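Side-chain contacts in adenosine deaminase (Burkholderia ambifaria, PDB 4GXW), which binds a zinc ion and probably removes the amino group of adenine or a related purine by hydrolysis: residues V42-D45 / T46-L50; A136-T139 / G140-A144. All coordinates share one frame; numbering follows the deposited sequence.

Interaction 1: residues V42-D45 / T46-L50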
ATOM      1  N   VAL A  42       8.518   6.760  -5.883  1.00 10.18           N
ATOM      2  CA  VAL A  42       9.482   7.336  -6.810  1.00 10.71           C
ATOM      3  C   VAL A  42      10.892   7.265  -6.227  1.00 11.76           C
ATOM      4  O   VAL A  42      11.124   7.701  -5.095  1.00 13.77           O
ATOM      5  CB  VAL A  42       9.108   8.798  -7.155  1.00 10.83           C
ATOM      6  CG1 VAL A  42      10.122   9.401  -8.103  1.00 11.42           C
ATOM      7  CG2 VAL A  42       7.703   8.852  -7.760  1.00 11.46           C
ATOM      8  N   ARG A  43      11.830   6.714  -6.993  1.00 12.41           N
ATOM      9  CA  ARG A  43      13.216   6.624  -6.535  1.00 13.24           C
ATOM     10  C   ARG A  43      13.811   8.021  -6.394  1.00 13.39           C
ATOM     11  O   ARG A  43      13.533   8.901  -7.215  1.00 13.44           O
ATOM     12  CB  ARG A  43      14.054   5.812  -7.521  1.00 14.45           C
ATOM     13  CG  ARG A  43      13.609   4.369  -7.700  1.00 13.43           C
ATOM     14  CD  ARG A  43      14.436   3.699  -8.782  1.00 13.70           C
ATOM     15  NE  ARG A  43      13.900   2.397  -9.161  1.00 10.31           N
ATOM     16  CZ  ARG A  43      14.214   1.762 -10.279  1.00 11.81           C
ATOM     17  NH1 ARG A  43      15.082   2.293 -11.137  1.00 15.67           N
ATOM     18  NH2 ARG A  43      13.658   0.594 -10.549  1.00 14.23           N
ATOM     19  N   HIS A  44      14.635   8.215  -5.369  1.00 19.79           N
ATOM     20  CA  HIS A  44      15.258   9.516  -5.137  1.00 20.86           C
ATOM     21  C   HIS A  44      15.905  10.080  -6.400  1.00 20.69           C
ATOM     22  O   HIS A  44      15.701  11.245  -6.741  1.00 20.93           O
ATOM     23  CB  HIS A  44      16.292   9.417  -4.014  1.00 22.20           C
ATOM     24  CG  HIS A  44      17.067  10.679  -3.795  1.00 26.80           C
ATOM     25  ND1 HIS A  44      18.202  10.988  -4.515  1.00 27.81           N
ATOM     26  CD2 HIS A  44      16.869  11.713  -2.946  1.00 28.81           C
ATOM     27  CE1 HIS A  44      18.671  12.156  -4.113  1.00 25.07           C
ATOM     28  NE2 HIS A  44      17.879  12.619  -3.164  1.00 30.11           N
ATOM     29  N   ASP A  45      16.659   9.253  -7.115  1.00 20.34           N
ATOM     30  CA  ASP A  45      17.368   9.752  -8.288  1.00 20.32           C
ATOM     31  C   ASP A  45      16.446  10.038  -9.485  1.00 19.24           C
ATOM     32  O   ASP A  45      16.754  10.873 -10.340  1.00 19.37           O
ATOM     33  CB  ASP A  45      18.516   8.814  -8.665  1.00 23.10           C
ATOM     34  CG  ASP A  45      19.609   8.777  -7.607  1.00 30.08           C
ATOM     35  OD1 ASP A  45      19.564   9.584  -6.650  1.00 30.39           O
ATOM     36  OD2 ASP A  45      20.526   7.940  -7.733  1.00 38.50           O
ATOM     37  N   THR A  46      15.310   9.358  -9.539  1.00 18.28           N
ATOM     38  CA  THR A  46      14.317   9.681 -10.556  1.00 17.41           C
ATOM     39  C   THR A  46      13.612  10.996 -10.217  1.00 17.90           C
ATOM     40  O   THR A  46      13.314  11.794 -11.107  1.00 18.42           O
ATOM     41  CB  THR A  46      13.316   8.530 -10.748  1.00 16.79           C
ATOM     42  OG1 THR A  46      14.039   7.387 -11.216  1.00 19.10           O
ATOM     43  CG2 THR A  46      12.245   8.899 -11.761  1.00 18.00           C
ATOM     44  N   PHE A  47      13.376  11.218  -8.924  1.00 18.45           N
ATOM     45  CA  PHE A  47      12.831  12.484  -8.432  1.00 19.10           C
ATOM     46  C   PHE A  47      13.758  13.631  -8.857  1.00 19.95           C
ATOM     47  O   PHE A  47      13.299  14.667  -9.350  1.00 20.07           O
ATOM     48  CB  PHE A  47      12.679  12.423  -6.905  1.00 19.85           C
ATOM     49  CG  PHE A  47      11.740  13.459  -6.329  1.00 20.35           C
ATOM     50  CD1 PHE A  47      12.138  14.779  -6.186  1.00 21.41           C
ATOM     51  CD2 PHE A  47      10.474  13.096  -5.888  1.00 19.86           C
ATOM     52  CE1 PHE A  47      11.275  15.728  -5.643  1.00 21.98           C
ATOM     53  CE2 PHE A  47       9.610  14.039  -5.345  1.00 20.42           C
ATOM     54  CZ  PHE A  47      10.011  15.352  -5.222  1.00 21.48           C
ATOM     55  N   VAL A  48      15.064  13.434  -8.675  1.00 20.61           N
ATOM     56  CA  VAL A  48      16.071  14.399  -9.113  1.00 21.48           C
ATOM     57  C   VAL A  48      15.990  14.681 -10.614  1.00 22.12           C
ATOM     58  O   VAL A  48      15.973  15.841 -11.032  1.00 21.69           O
ATOM     59  CB  VAL A  48      17.485  13.918  -8.729  1.00 22.25           C
ATOM     60  CG1 VAL A  48      18.558  14.747  -9.426  1.00 23.90           C
ATOM     61  CG2 VAL A  48      17.651  13.972  -7.221  1.00 24.25           C
ATOM     62  N   ALA A  49      15.916  13.624 -11.419  1.00 21.15           N
ATOM     63  CA  ALA A  49      15.864  13.764 -12.873  1.00 23.73           C
ATOM     64  C   ALA A  49      14.629  14.535 -13.308  1.00 22.75           C
ATOM     65  O   ALA A  49      14.706  15.413 -14.174  1.00 24.76           O
ATOM     66  CB  ALA A  49      15.892  12.400 -13.539  1.00 26.94           C
ATOM     67  N   LEU A  50      13.489  14.201 -12.711  1.00 19.12           N
ATOM     68  CA  LEU A  50      12.244  14.893 -13.014  1.00 18.09           C
ATOM     69  C   LEU A  50      12.310  16.376 -12.639  1.00 21.87           C
ATOM     70  O   LEU A  50      11.864  17.242 -13.394  1.00 19.82           O
ATOM     71  CB  LEU A  50      11.075  14.219 -12.296  1.00 17.53           C
ATOM     72  CG  LEU A  50      10.699  12.826 -12.804  1.00 18.44           C
ATOM     73  CD1 LEU A  50       9.656  12.200 -11.890  1.00 20.12           C
ATOM     74  CD2 LEU A  50      10.164  12.933 -14.221  1.00 25.18           C
TER
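Val42 lays its CG1 methyl over the start of Phe47, 3.8 Å from Phe47 N and 4.1 Å from Phe47 CB. That branch stands anti to the backbone N (chi1 179°), which turns it along the chain and over the first turn of the helix beginning at His44. Arg43 sits at the N-cap position; its carbonyl O takes the Phe47 N-H at 2.9 Å, and the same register runs on from His44 O to Val48 N and from Asp45 O to Ala49 N. One turn along, Val48 CG2 comes obliquely to the imidazole, 3.7 Å from His44 CE1. The ring's other business is with its neighbour: His44 ND1 donates to Asp45 OD1 at 2.9 Å, nearly straight (170°) and in the ring plane. A carboxylate at ND1 helps fix the ring's rotation and would probably raise its basicity; NE2 adds a weak bond to Asp64, and Tyr67 meets the ring edge-to-face.

Polar ends reach helix 91-106, where Arg43 forms salt bridges with Glu103 and Asp104, and Thr46 OG1 bonds to Glu100. Phe47 also meets Tyr67 edge-to-face and packs against Val79, Leu83 and Leu87, which sets this helical turn between helices 62-67, 77-87 and 91-106, outside the barrel strands.

Interaction 2: residues A136-T139 / G140-A144; sequences AIVT and GMRDA
Arg142 reaches back over Val138, one turn earlier in the helix, and its atoms can be followed outward. CB starts 3.6 Å from Val138 O; Arg142 CG closes to 3.4 Å from Val138 O, and CD moves off it to graze Val138 CG1. From there the chain, extended from CG to NE, runs alongside the valine, both side chains pointing the same way. The guanidinium then lies flat on the methyl: Val138 CG1 is 3.4 Å from Arg142 CZ and sits over the centre of one face. The valine's chi1 of 168° swings CG1 away from its own backbone N and presents it to the arginine. In the backbone, Arg142 N donates to Val138 O at 2.8 Å, one of the four i to i+4 bonds between the two segments.

On the buried side Met141 crosses Ile137 obliquely, with Met141 SD 4.0 Å from Ile137 CG2, and both pack on Phe115 and Leu154 of the barrel strands. Thr139 and Asp143 run side by side on another flank, where Thr139 CG2 is 3.7 Å from Asp143 OD2; the threonine hydroxyl bonds back to Ala135 O.

The outcome is a helix with an apolar side on the sheet, and with Arg142 and Asp143 on other sides. Because the methyl takes a face of the guanidinium, it leaves the in-plane N-H groups to polar partners, and Arg142 NE forms a salt bridge to Glu181.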
ATOM      1  N   ALA A 136      -0.252   5.538 -20.347  1.00  9.51           N
ATOM      2  CA  ALA A 136       1.171   5.523 -20.023  1.00 10.46           C
ATOM      3  C   ALA A 136       1.459   4.603 -18.834  1.00  9.58           C
ATOM      4  O   ALA A 136       2.421   3.824 -18.843  1.00  9.25           O
ATOM      5  CB  ALA A 136       1.667   6.927 -19.743  1.00 12.32           C
ATOM      6  N   ILE A 137       0.631   4.691 -17.797  1.00  9.44           N
ATOM      7  CA  ILE A 137       0.807   3.807 -16.651  1.00  8.66           C
ATOM      8  C   ILE A 137       0.647   2.342 -17.063  1.00 10.54           C
ATOM      9  O   ILE A 137       1.435   1.489 -16.661  1.00  9.66           O
ATOM     10  CB  ILE A 137      -0.166   4.169 -15.499  1.00  8.06           C
ATOM     11  CG1 ILE A 137       0.174   5.558 -14.946  1.00  8.48           C
ATOM     12  CG2 ILE A 137      -0.086   3.126 -14.384  1.00  9.25           C
ATOM     13  CD1 ILE A 137      -0.879   6.143 -14.021  1.00 10.78           C
ATOM     14  N   VAL A 138      -0.368   2.066 -17.877  1.00 10.48           N
ATOM     15  CA  VAL A 138      -0.622   0.710 -18.356  1.00 10.15           C
ATOM     16  C   VAL A 138       0.566   0.177 -19.170  1.00 10.73           C
ATOM     17  O   VAL A 138       0.937  -0.992 -19.051  1.00 10.24           O
ATOM     18  CB  VAL A 138      -1.947   0.637 -19.156  1.00 11.52           C
ATOM     19  CG1 VAL A 138      -2.063  -0.675 -19.899  1.00 12.73           C
ATOM     20  CG2 VAL A 138      -3.132   0.813 -18.208  1.00 13.20           C
ATOM     21  N   THR A 139       1.192   1.043 -19.963  1.00 10.05           N
ATOM     22  CA  THR A 139       2.392   0.655 -20.695  1.00 11.31           C
ATOM     23  C   THR A 139       3.508   0.259 -19.735  1.00 10.97           C
ATOM     24  O   THR A 139       4.195  -0.749 -19.946  1.00 11.35           O
ATOM     25  CB  THR A 139       2.883   1.783 -21.604  1.00 12.31           C
ATOM     26  OG1 THR A 139       1.891   2.035 -22.609  1.00 15.17           O
ATOM     27  CG2 THR A 139       4.188   1.406 -22.289  1.00 14.20           C
ATOM     28  N   GLY A 140       3.683   1.048 -18.678  1.00 10.35           N
ATOM     29  CA  GLY A 140       4.686   0.739 -17.673  1.00 10.89           C
ATOM     30  C   GLY A 140       4.402  -0.611 -17.033  1.00  9.06           C
ATOM     31  O   GLY A 140       5.326  -1.406 -16.820  1.00 10.92           O
ATOM     32  N   MET A 141       3.132  -0.875 -16.736  1.00  9.30           N
ATOM     33  CA  MET A 141       2.718  -2.171 -16.191  1.00 10.16           C
ATOM     34  C   MET A 141       3.020  -3.319 -17.143  1.00  9.13           C
ATOM     35  O   MET A 141       3.581  -4.336 -16.733  1.00 10.61           O
ATOM     36  CB  MET A 141       1.225  -2.154 -15.852  1.00  9.20           C
ATOM     37  CG  MET A 141       0.886  -1.129 -14.786  1.00  9.15           C
ATOM     38  SD  MET A 141      -0.877  -0.828 -14.617  1.00  9.98           S
ATOM     39  CE  MET A 141      -1.426  -2.344 -13.857  1.00 10.29           C
ATOM     40  N   ARG A 142       2.674  -3.156 -18.413  1.00  9.60           N
ATOM     41  CA  ARG A 142       2.884  -4.225 -19.385  1.00 11.83           C
ATOM     42  C   ARG A 142       4.370  -4.472 -19.616  1.00 11.24           C
ATOM     43  O   ARG A 142       4.805  -5.625 -19.709  1.00 11.70           O
ATOM     44  CB  ARG A 142       2.139  -3.913 -20.685  1.00 11.57           C
ATOM     45  CG  ARG A 142       0.634  -4.042 -20.530  1.00 13.19           C
ATOM     46  CD  ARG A 142      -0.154  -3.575 -21.742  1.00 14.20           C
ATOM     47  NE  ARG A 142      -1.590  -3.618 -21.471  1.00 14.24           N
ATOM     48  CZ  ARG A 142      -2.518  -3.075 -22.250  1.00 16.87           C
ATOM     49  NH1 ARG A 142      -2.173  -2.450 -23.371  1.00 18.50           N
ATOM     50  NH2 ARG A 142      -3.793  -3.157 -21.896  1.00 16.79           N
ATOM     51  N   ASP A 143       5.157  -3.398 -19.650  1.00 10.56           N
ATOM     52  CA  ASP A 143       6.612  -3.521 -19.770  1.00 12.10           C
ATOM     53  C   ASP A 143       7.227  -4.249 -18.571  1.00 11.93           C
ATOM     54  O   ASP A 143       8.137  -5.060 -18.732  1.00 13.15           O
ATOM     55  CB  ASP A 143       7.292  -2.151 -19.920  1.00 12.90           C
ATOM     56  CG  ASP A 143       7.017  -1.490 -21.256  1.00 15.17           C
ATOM     57  OD1 ASP A 143       6.516  -2.160 -22.182  1.00 18.34           O
ATOM     58  OD2 ASP A 143       7.329  -0.285 -21.379  1.00 17.40           O
ATOM     59  N   ALA A 144       6.725  -3.961 -17.371  1.00 11.22           N
ATOM     60  CA  ALA A 144       7.250  -4.604 -16.163  1.00 11.05           C
ATOM     61  C   ALA A 144       6.867  -6.082 -16.106  1.00 11.34           C
ATOM     62  O   ALA A 144       7.652  -6.910 -15.626  1.00 13.30           O
ATOM     63  CB  ALA A 144       6.770  -3.882 -14.912  1.00 11.14           C
TER

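In the fold
Coming from the N terminus, the chain passes strand 31-33 and enters interaction 1 at the opening turn of helix 44-54; later it crosses helices 77-87 and 91-106 and strand 110-117 before interaction 2, midway along helix 130-148. In each contact the paired side chains lie about one helical turn apart, so neither closes a long loop, and they follow in series without nesting or crossing. The centres of the two interactions lie about 18 Å apart, and they do not touch. Helix 91-106 is common ground: Val42, Thr46 and Leu50 pack on it, and so do Ile137, Asp143 and Ala144. Interaction 2 thus belongs to the helical layer against the TIM-barrel strands, interaction 1 to the helices outside that layer.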